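Local structure of phage-like element PBSX protein XkdM (2GUJ) at residues F29-V33 / F132-F137. The protein is of unknown function but probably helps to build the tail tube of the phage-like element PBSX of Bacillus subtilis. Numbering follows the deposited sequence.
Sequences FEANV and FTFEDF
Ala31 sets its methyl group against the far end of the Phe134 ring, with CB 3.4 Å from CE1 of that residue. The methyl comes in obliquely to the ring. The Phe134 side chain leaves the backbone toward strand 21-33, and CG sits between the backbone N and the carbonyl carbon (chi1 61°), with CE1 and CZ reaching the strand. The edge of this ring then runs along the strand backbone. Asn32 N is 4.0 Å from Phe134 CE1, and both it and Val33 N lie near the ring plane. Neither amide meets the ring face.

Val33 carries the other end of the contact through one branch. Its CG1 is anti to the carbonyl carbon (chi1 -84°) and lies 3.6 Å from CD2 of Phe137. This methyl also approaches its ring obliquely. The same CG1 is 4.4 Å from CE2 of Phe134, so it touches both rings.

At the Phe29 end of the contact, Phe29 and Phe132 meet more loosely. Phe29 CD1 comes to the edge of the Phe132 ring, near its plane, 4.4 Å from Phe132 CZ. Phe132 CZ is also 4.4 Å from Ala31 CB.

Leu106 of strand 103-109 touches Phe29, Phe134 and Phe137, and Ile9 touches Ala31 and Phe137. The contact is buried near the centre of the chain, consistent with the interior of a barrel-like sheet, as expected for the tail tube family. It joins strand 21-33 to the end of strand 129-132, the loop after it and strand 136-138. Asp136 points away from strand 21-33 and forms a salt bridge with Arg46.

No hydrogen bond links the two segments. Their cohesion is apolar, from aromatic rings set against two aliphatic side chains and against each other, consistent with burial driven by the hydrophobic effect.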
loop_
_atom_site.group_PDB
_atom_site.type_symbol
_atom_site.label_atom_id
_atom_site.label_comp_id
_atom_site.label_asym_id
_atom_site.label_seq_id
_atom_site.Cartn_x
_atom_site.Cartn_y
_atom_site.Cartn_z
ATOM N N PHE B 29 -10.790 6.589 -0.697
ATOM C CA PHE B 29 -9.890 5.892 -1.598
ATOM C C PHE B 29 -8.682 6.795 -1.764
ATOM O O PHE B 29 -8.804 8.015 -1.672
ATOM C CB PHE B 29 -10.579 5.649 -2.944
ATOM C CG PHE B 29 -10.306 6.697 -3.971
ATOM C CD1 PHE B 29 -9.136 6.664 -4.714
ATOM C CD2 PHE B 29 -11.191 7.756 -4.155
ATOM C CE1 PHE B 29 -8.843 7.676 -5.623
ATOM C CE2 PHE B 29 -10.908 8.771 -5.063
ATOM C CZ PHE B 29 -9.727 8.736 -5.798
ATOM N N GLU B 30 -7.518 6.201 -1.990
ATOM C CA GLU B 30 -6.298 6.983 -2.168
ATOM C C GLU B 30 -5.350 6.267 -3.124
ATOM O O GLU B 30 -4.848 5.188 -2.818
ATOM C CB GLU B 30 -5.607 7.194 -0.820
ATOM C CG GLU B 30 -4.309 8.000 -0.900
ATOM C CD GLU B 30 -3.525 7.984 0.407
ATOM O OE1 GLU B 30 -3.040 6.896 0.804
ATOM O OE2 GLU B 30 -3.387 9.058 1.043
ATOM N N ALA B 31 -5.099 6.878 -4.278
ATOM C CA ALA B 31 -4.229 6.278 -5.278
ATOM C C ALA B 31 -2.831 6.852 -5.245
ATOM O O ALA B 31 -2.495 7.613 -4.352
ATOM C CB ALA B 31 -4.833 6.452 -6.664
ATOM N N ASN B 32 -2.039 6.508 -6.255
ATOM C CA ASN B 32 -0.648 6.948 -6.350
ATOM C C ASN B 32 -0.075 6.990 -7.767
ATOM O O ASN B 32 0.507 5.996 -8.210
ATOM C CB ASN B 32 0.233 6.003 -5.534
ATOM C CG ASN B 32 0.306 6.378 -4.080
ATOM O OD1 ASN B 32 0.847 7.427 -3.731
ATOM N ND2 ASN B 32 -0.227 5.520 -3.213
ATOM N N VAL B 33 -0.196 8.102 -8.488
ATOM C CA VAL B 33 0.393 8.113 -9.828
ATOM C C VAL B 33 1.853 7.673 -9.746
ATOM O O VAL B 33 2.629 8.228 -8.977
ATOM C CB VAL B 33 0.346 9.500 -10.476
ATOM C CG1 VAL B 33 -1.001 9.712 -11.143
ATOM C CG2 VAL B 33 0.586 10.571 -9.430
ATOM N N PHE B 132 -5.853 -1.957 -5.810
ATOM C CA PHE B 132 -6.379 -1.906 -7.164
ATOM C C PHE B 132 -5.388 -1.159 -8.009
ATOM O O PHE B 132 -4.506 -0.506 -7.469
ATOM C CB PHE B 132 -7.750 -1.222 -7.178
ATOM C CG PHE B 132 -7.697 0.259 -6.960
ATOM C CD1 PHE B 132 -7.186 1.103 -7.943
ATOM C CD2 PHE B 132 -8.167 0.820 -5.774
ATOM C CE1 PHE B 132 -7.136 2.479 -7.752
ATOM C CE2 PHE B 132 -8.121 2.205 -5.574
ATOM C CZ PHE B 132 -7.605 3.036 -6.569
ATOM N N THR B 133 -5.498 -1.242 -9.324
ATOM C CA THR B 133 -4.523 -0.527 -10.125
ATOM C C THR B 133 -5.117 0.133 -11.344
ATOM O O THR B 133 -5.382 -0.516 -12.363
ATOM C CB THR B 133 -3.369 -1.433 -10.593
ATOM O OG1 THR B 133 -3.846 -2.328 -11.608
ATOM C CG2 THR B 133 -2.817 -2.235 -9.427
ATOM N N PHE B 134 -5.309 1.440 -11.240
ATOM C CA PHE B 134 -5.867 2.213 -12.337
ATOM C C PHE B 134 -4.804 2.378 -13.405
ATOM O O PHE B 134 -3.631 2.196 -13.125
ATOM C CB PHE B 134 -6.314 3.582 -11.838
ATOM C CG PHE B 134 -5.207 4.407 -11.263
ATOM C CD1 PHE B 134 -4.667 4.111 -10.013
ATOM C CD2 PHE B 134 -4.710 5.488 -11.971
ATOM C CE1 PHE B 134 -3.653 4.882 -9.482
ATOM C CE2 PHE B 134 -3.701 6.265 -11.459
ATOM C CZ PHE B 134 -3.166 5.964 -10.205
ATOM N N GLU B 135 -5.209 2.709 -14.624
ATOM C CA GLU B 135 -4.257 2.885 -15.715
ATOM C C GLU B 135 -4.206 4.335 -16.152
ATOM O O GLU B 135 -3.465 4.688 -17.063
ATOM C CB GLU B 135 -4.639 2.008 -16.910
ATOM C CG GLU B 135 -3.714 0.841 -17.152
ATOM C CD GLU B 135 -3.514 -0.003 -15.905
ATOM O OE1 GLU B 135 -2.640 0.366 -15.083
ATOM O OE2 GLU B 135 -4.229 -1.029 -15.749
ATOM N N ASP B 136 -5.014 5.169 -15.513
ATOM C CA ASP B 136 -5.040 6.587 -15.830
ATOM C C ASP B 136 -5.999 7.279 -14.871
ATOM O O ASP B 136 -6.987 6.686 -14.439
ATOM C CB ASP B 136 -5.488 6.805 -17.270
ATOM C CG ASP B 136 -5.374 8.238 -17.683
ATOM O OD1 ASP B 136 -5.691 9.100 -16.847
ATOM O OD2 ASP B 136 -4.979 8.521 -18.830
ATOM N N PHE B 137 -5.695 8.527 -14.537
ATOM C CA PHE B 137 -6.504 9.301 -13.613
ATOM C C PHE B 137 -6.922 10.600 -14.277
ATOM O O PHE B 137 -6.369 10.962 -15.309
ATOM C CB PHE B 137 -5.694 9.568 -12.356
ATOM C CG PHE B 137 -5.103 10.936 -12.284
ATOM C CD1 PHE B 137 -5.797 11.958 -11.655
ATOM C CD2 PHE B 137 -3.847 11.200 -12.811
ATOM C CE1 PHE B 137 -5.251 13.227 -11.536
ATOM C CE2 PHE B 137 -3.293 12.466 -12.700
ATOM C CZ PHE B 137 -4.000 13.482 -12.058
#